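Local atomic coordinates of intramolecular trans-sialidase (Macrobdella decora, PDB entry 3SLI), a protein that cleaves sialic acid from sialosides such as 3'-sialyllactose in an intramolecular trans-sialidase reaction, releasing 2,7-anhydro-Neu5Ac. Residues S47-Q52 with A165-G170; S53-G58 with R67-Y72. All coordinates share one frame; numbering follows the deposited sequence.

Both contacts lie in the N-terminal sialidase domain, of the concanavalin-like clan, with centres about 13 Å apart. They share strand 51-58. Interaction 1 holds the beginning of this strand and the loop before it against 165-170. Interaction 2 pairs the rest of the strand with 67-72, its neighbour in the six-stranded antiparallel sheet. In chain order the local hairpin falls between the two halves of the longer-range contact. The two meet at Tyr-166: its O lies 2.8 Å from Ser-53 N, a probable hydrogen bond, and its ring stacks on that of His-70. Together they tie the 165-170 loop to the 51-58/67-74 hairpin, within one part of the lectin-like beta-sandwich domain.

Interaction 1 (S47-Q52 with A165-G170); sequences SENGIQ and AYPFGG
Asn-49 turns its CG beside its own backbone N (chi1 -72°), and this brings the amide to Pro-167. Asn-49 ND2 donates to Pro-167 O at 2.9 Å. The bond is almost straight, 172° at the hydrogen. The oxygen lies in the plane of the Asn-49 amide, but the nitrogen stands above the Pro-167 carbonyl plane. Gln-52 also sets CG beside its backbone N (chi1 -58°), then runs on extended. Gln-52 CG passes Pro-167 O at 3.4 Å. The Gln-52 and Phe-168 side chains cross at about a right angle, and Gln-52 OE1 lies 3.4 Å from Phe-168 CD1.

The far end of Gln-52 closes its own turn. Gln-52 NE2 donates to both Ser-47 O and Asn-49 O, the latter at 2.9 Å, while OE1 bonds to Ser-45 OG. These three bonds fix the rotation of the amide. Ser-47 OG accepts from Asn-49 N in an ST turn and also bonds to Glu-16. Ser-47 CB rests 3.7 Å from Gly-169 N.

Ile-51 and Tyr-166 lie side by side and point the same way, CG2 meeting Tyr-166 CD1 at 3.7 Å. Between the backbones run CA-H...O contacts, Tyr-166 CA to Ile-51 O at 3.2 Å and Gln-52 CA to Tyr-166 O.

The contact packs the loop between strands 163-165 and 170-178 against the entry to strand 51-58. Gln-52 pairs through its backbone with Ile-73 of strand 67-74, and the Tyr-166 side chain reaches strand 158-160.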
loop_
_atom_site.group_PDB
_atom_site.type_symbol
_atom_site.label_atom_id
_atom_site.label_comp_id
_atom_site.label_asym_id
_atom_site.label_seq_id
_atom_site.Cartn_x
_atom_site.Cartn_y
_atom_site.Cartn_z
ATOM N N SER A 47 3.867 -21.365 16.797
ATOM C CA SER A 47 3.084 -20.839 17.904
ATOM C C SER A 47 2.304 -19.586 17.567
ATOM O O SER A 47 2.726 -18.768 16.750
ATOM C CB SER A 47 4.006 -20.549 19.088
ATOM O OG SER A 47 3.336 -19.816 20.106
ATOM N N GLU A 48 1.192 -19.407 18.268
ATOM C CA GLU A 48 0.349 -18.239 18.069
ATOM C C GLU A 48 0.521 -17.260 19.241
ATOM O O GLU A 48 -0.252 -16.314 19.395
ATOM C CB GLU A 48 -1.112 -18.685 17.908
ATOM C CG GLU A 48 -2.004 -17.739 17.100
ATOM C CD GLU A 48 -1.451 -17.395 15.716
ATOM O OE1 GLU A 48 -0.944 -18.293 15.003
ATOM O OE2 GLU A 48 -1.547 -16.210 15.335
ATOM N N ASN A 49 1.532 -17.497 20.078
ATOM C CA ASN A 49 1.801 -16.611 21.211
ATOM C C ASN A 49 2.150 -15.214 20.705
ATOM O O ASN A 49 2.833 -15.061 19.681
ATOM C CB ASN A 49 2.940 -17.151 22.090
ATOM C CG ASN A 49 2.532 -18.370 22.902
ATOM O OD1 ASN A 49 1.343 -18.671 23.047
ATOM N ND2 ASN A 49 3.516 -19.089 23.423
ATOM N N GLY A 50 1.685 -14.203 21.440
ATOM C CA GLY A 50 1.918 -12.814 21.079
ATOM C C GLY A 50 3.364 -12.410 20.847
ATOM O O GLY A 50 3.701 -11.914 19.773
ATOM N N ILE A 51 4.209 -12.589 21.859
ATOM C CA ILE A 51 5.632 -12.236 21.765
ATOM C C ILE A 51 6.420 -13.528 21.941
ATOM O O ILE A 51 6.179 -14.284 22.900
ATOM C CB ILE A 51 6.062 -11.254 22.889
ATOM C CG1 ILE A 51 5.130 -10.034 22.935
ATOM C CG2 ILE A 51 7.513 -10.817 22.685
ATOM C CD1 ILE A 51 5.205 -9.143 21.717
ATOM N N GLN A 52 7.368 -13.765 21.034
ATOM C CA GLN A 52 8.178 -14.978 21.052
ATOM C C GLN A 52 9.684 -14.698 20.912
ATOM O O GLN A 52 10.153 -14.290 19.839
ATOM C CB GLN A 52 7.722 -15.920 19.931
ATOM C CG GLN A 52 6.253 -16.318 20.012
ATOM C CD GLN A 52 5.806 -17.197 18.864
ATOM O OE1 GLN A 52 6.498 -18.142 18.472
ATOM N NE2 GLN A 52 4.627 -16.904 18.325
ATOM N N ALA A 165 9.455 -16.565 29.795
ATOM C CA ALA A 165 8.602 -15.486 29.300
ATOM C C ALA A 165 8.763 -15.391 27.775
ATOM O O ALA A 165 9.729 -15.923 27.219
ATOM C CB ALA A 165 8.987 -14.166 29.960
ATOM N N TYR A 166 7.824 -14.721 27.107
ATOM C CA TYR A 166 7.848 -14.563 25.645
ATOM C C TYR A 166 8.117 -15.933 25.005
ATOM O O TYR A 166 9.019 -16.074 24.176
ATOM C CB TYR A 166 8.960 -13.583 25.247
ATOM C CG TYR A 166 9.005 -12.303 26.054
ATOM C CD1 TYR A 166 7.839 -11.588 26.337
ATOM C CD2 TYR A 166 10.224 -11.791 26.519
ATOM C CE1 TYR A 166 7.884 -10.396 27.057
ATOM C CE2 TYR A 166 10.282 -10.603 27.235
ATOM C CZ TYR A 166 9.109 -9.907 27.503
ATOM O OH TYR A 166 9.159 -8.720 28.197
ATOM N N PRO A 167 7.284 -16.939 25.330
ATOM C CA PRO A 167 7.414 -18.310 24.834
ATOM C C PRO A 167 7.269 -18.549 23.343
ATOM O O PRO A 167 6.205 -18.318 22.761
ATOM C CB PRO A 167 6.325 -19.068 25.614
ATOM C CG PRO A 167 5.899 -18.125 26.701
ATOM C CD PRO A 167 6.007 -16.794 26.046
ATOM N N PHE A 168 8.343 -19.065 22.752
ATOM C CA PHE A 168 8.388 -19.427 21.340
ATOM C C PHE A 168 7.978 -20.902 21.219
ATOM O O PHE A 168 8.082 -21.683 22.174
ATOM C CB PHE A 168 9.818 -19.226 20.801
ATOM C CG PHE A 168 10.068 -19.823 19.435
ATOM C CD1 PHE A 168 9.742 -19.114 18.276
ATOM C CD2 PHE A 168 10.695 -21.067 19.306
ATOM C CE1 PHE A 168 10.043 -19.632 17.008
ATOM C CE2 PHE A 168 11.003 -21.601 18.043
ATOM C CZ PHE A 168 10.678 -20.880 16.894
ATOM N N GLY A 169 7.501 -21.268 20.038
ATOM C CA GLY A 169 7.111 -22.637 19.762
ATOM C C GLY A 169 7.475 -22.840 18.306
ATOM O O GLY A 169 7.132 -21.999 17.464
ATOM N N GLY A 170 8.243 -23.884 18.014
ATOM C CA GLY A 170 8.641 -24.144 16.640
ATOM C C GLY A 170 10.031 -24.742 16.520
ATOM O O GLY A 170 10.434 -25.551 17.361
#

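Interaction 2 (S53-G58 with R67-Y72); sequences SLFSVG and RHFHIY
Arg-67 and His-68 meet Gly-58 at the start of the second strand. Gly-58 and His-68 form a non-hydrogen-bonded pair with CA atoms 3.9 Å apart. Gly-58 CA also lies against Arg-67 O. Phe-69 pairs with Val-57 through two backbone bonds, Phe-69 N to Val-57 O at 2.8 Å and Val-57 N to Phe-69 O at 2.9 Å. With CG anti to the backbone N (chi1 159°), its ring reaches that of Phe-55. The two rings meet at their edges, Phe-69 CE2 lying 4.2 Å from Phe-55 CD2. His-70 is on the other face, its CB 3.5 Å from Ser-56 CB. Ile-71 N donates to Phe-55 O at 2.9 Å. In return Ile-71 O takes Leu-54 N at 2.7 Å and, weakly, Phe-55 N. Leu-54 and Phe-55 thus both face Ile-71, a classic beta bulge. Tyr-72 closes the pairing opposite Ser-53, with its CB 3.8 Å from Ser-53 CA.

The two faces differ in chemistry. Phe-55, Val-57, Phe-69 and Ile-71 form an apolar layer, which meets Ile-39 of strand 37-45 and Phe-143. The other face carries Ser-53, Ser-56, His-68, His-70 and Tyr-72. There Ser-53 OG bonds to Thr-158 OG1 and Ser-56 OG to Gly-157 O, so both buried hydroxyls have polar partners. The backbone bonds join the two strands of the hairpin, and its apolar side packs against the opposing sheet of the domain.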
loop_
_atom_site.group_PDB
_atom_site.type_symbol
_atom_site.label_atom_id
_atom_site.label_comp_id
_atom_site.label_asym_id
_atom_site.label_seq_id
_atom_site.Cartn_x
_atom_site.Cartn_y
_atom_site.Cartn_z
ATOM N N SER A 53 10.422 -14.862 22.014
ATOM C CA SER A 53 11.872 -14.667 22.016
ATOM C C SER A 53 12.501 -15.804 21.224
ATOM O O SER A 53 12.144 -16.972 21.405
ATOM C CB SER A 53 12.448 -14.730 23.440
ATOM O OG SER A 53 12.051 -13.636 24.238
ATOM N N LEU A 54 13.421 -15.449 20.338
ATOM C CA LEU A 54 14.149 -16.416 19.525
ATOM C C LEU A 54 15.439 -16.812 20.264
ATOM O O LEU A 54 15.774 -17.993 20.381
ATOM C CB LEU A 54 14.517 -15.761 18.196
ATOM C CG LEU A 54 13.660 -15.998 16.958
ATOM C CD1 LEU A 54 12.281 -16.500 17.308
ATOM C CD2 LEU A 54 13.625 -14.734 16.136
ATOM N N PHE A 55 16.110 -15.802 20.812
ATOM C CA PHE A 55 17.377 -15.971 21.522
ATOM C C PHE A 55 17.464 -14.913 22.614
ATOM O O PHE A 55 17.103 -13.756 22.379
ATOM C CB PHE A 55 18.524 -15.774 20.518
ATOM C CG PHE A 55 19.895 -15.697 21.143
ATOM C CD1 PHE A 55 20.598 -16.860 21.459
ATOM C CD2 PHE A 55 20.493 -14.460 21.393
ATOM C CE1 PHE A 55 21.884 -16.794 22.016
ATOM C CE2 PHE A 55 21.779 -14.382 21.950
ATOM C CZ PHE A 55 22.471 -15.554 22.259
ATOM N N SER A 56 17.954 -15.301 23.791
ATOM C CA SER A 56 18.102 -14.369 24.911
ATOM C C SER A 56 19.271 -14.731 25.826
ATOM O O SER A 56 19.693 -15.888 25.901
ATOM C CB SER A 56 16.825 -14.317 25.761
ATOM O OG SER A 56 16.576 -15.564 26.383
ATOM N N VAL A 57 19.763 -13.725 26.529
ATOM C CA VAL A 57 20.855 -13.870 27.476
ATOM C C VAL A 57 20.489 -12.894 28.592
ATOM O O VAL A 57 20.178 -11.729 28.325
ATOM C CB VAL A 57 22.227 -13.451 26.862
ATOM C CG1 VAL A 57 23.353 -13.693 27.869
ATOM C CG2 VAL A 57 22.508 -14.228 25.585
ATOM N N GLY A 58 20.464 -13.370 29.830
ATOM C CA GLY A 58 20.129 -12.476 30.919
ATOM C C GLY A 58 20.198 -13.081 32.301
ATOM O O GLY A 58 20.797 -14.142 32.519
ATOM N N ARG A 67 16.399 -7.508 33.541
ATOM C CA ARG A 67 17.815 -7.594 33.217
ATOM C C ARG A 67 18.023 -8.711 32.194
ATOM O O ARG A 67 18.181 -9.883 32.560
ATOM C CB ARG A 67 18.634 -7.872 34.477
ATOM C CG ARG A 67 18.503 -6.807 35.550
ATOM C CD ARG A 67 19.368 -7.144 36.756
ATOM N NE ARG A 67 19.072 -6.284 37.898
ATOM C CZ ARG A 67 19.539 -5.049 38.060
ATOM N NH1 ARG A 67 20.340 -4.495 37.157
ATOM N NH2 ARG A 67 19.186 -4.356 39.133
ATOM N N HIS A 68 18.004 -8.347 30.914
ATOM C CA HIS A 68 18.180 -9.327 29.853
ATOM C C HIS A 68 18.269 -8.680 28.481
ATOM O O HIS A 68 17.954 -7.503 28.311
ATOM C CB HIS A 68 17.003 -10.324 29.845
ATOM C CG HIS A 68 15.651 -9.677 29.705
ATOM N ND1 HIS A 68 14.728 -9.651 30.727
ATOM C CD2 HIS A 68 15.071 -9.036 28.660
ATOM C CE1 HIS A 68 13.638 -9.023 30.323
ATOM N NE2 HIS A 68 13.820 -8.638 29.072
ATOM N N PHE A 69 18.693 -9.478 27.509
ATOM C CA PHE A 69 18.769 -9.069 26.120
ATOM C C PHE A 69 18.060 -10.176 25.355
ATOM O O PHE A 69 18.253 -11.354 25.655
ATOM C CB PHE A 69 20.215 -8.981 25.612
ATOM C CG PHE A 69 20.323 -9.055 24.104
ATOM C CD1 PHE A 69 20.023 -7.945 23.315
ATOM C CD2 PHE A 69 20.655 -10.260 23.472
ATOM C CE1 PHE A 69 20.047 -8.032 21.923
ATOM C CE2 PHE A 69 20.679 -10.357 22.082
ATOM C CZ PHE A 69 20.375 -9.242 21.307
ATOM N N HIS A 70 17.219 -9.811 24.394
ATOM C CA HIS A 70 16.537 -10.820 23.594
ATOM C C HIS A 70 16.135 -10.303 22.217
ATOM O O HIS A 70 15.976 -9.089 22.019
ATOM C CB HIS A 70 15.332 -11.436 24.347
ATOM C CG HIS A 70 14.047 -10.656 24.248
ATOM N ND1 HIS A 70 13.912 -9.361 24.700
ATOM C CD2 HIS A 70 12.816 -11.031 23.817
ATOM C CE1 HIS A 70 12.653 -8.974 24.558
ATOM N NE2 HIS A 70 11.970 -9.969 24.025
ATOM N N ILE A 71 16.116 -11.220 21.253
ATOM C CA ILE A 71 15.694 -10.928 19.884
ATOM C C ILE A 71 14.369 -11.682 19.834
ATOM O O ILE A 71 14.335 -12.865 20.158
ATOM C CB ILE A 71 16.647 -11.552 18.832
ATOM C CG1 ILE A 71 18.067 -11.007 19.001
ATOM C CG2 ILE A 71 16.129 -11.273 17.408
ATOM C CD1 ILE A 71 19.090 -11.693 18.100
ATOM N N TYR A 72 13.294 -11.016 19.417
ATOM C CA TYR A 72 11.975 -11.654 19.391
ATOM C C TYR A 72 11.190 -11.352 18.118
ATOM O O TYR A 72 11.542 -10.446 17.360
ATOM C CB TYR A 72 11.139 -11.179 20.605
ATOM C CG TYR A 72 10.728 -9.713 20.533
ATOM C CD1 TYR A 72 9.590 -9.318 19.817
ATOM C CD2 TYR A 72 11.527 -8.714 21.087
ATOM C CE1 TYR A 72 9.275 -7.979 19.640
ATOM C CE2 TYR A 72 11.216 -7.362 20.921
ATOM C CZ TYR A 72 10.089 -7.003 20.190
ATOM O OH TYR A 72 9.793 -5.676 19.986
#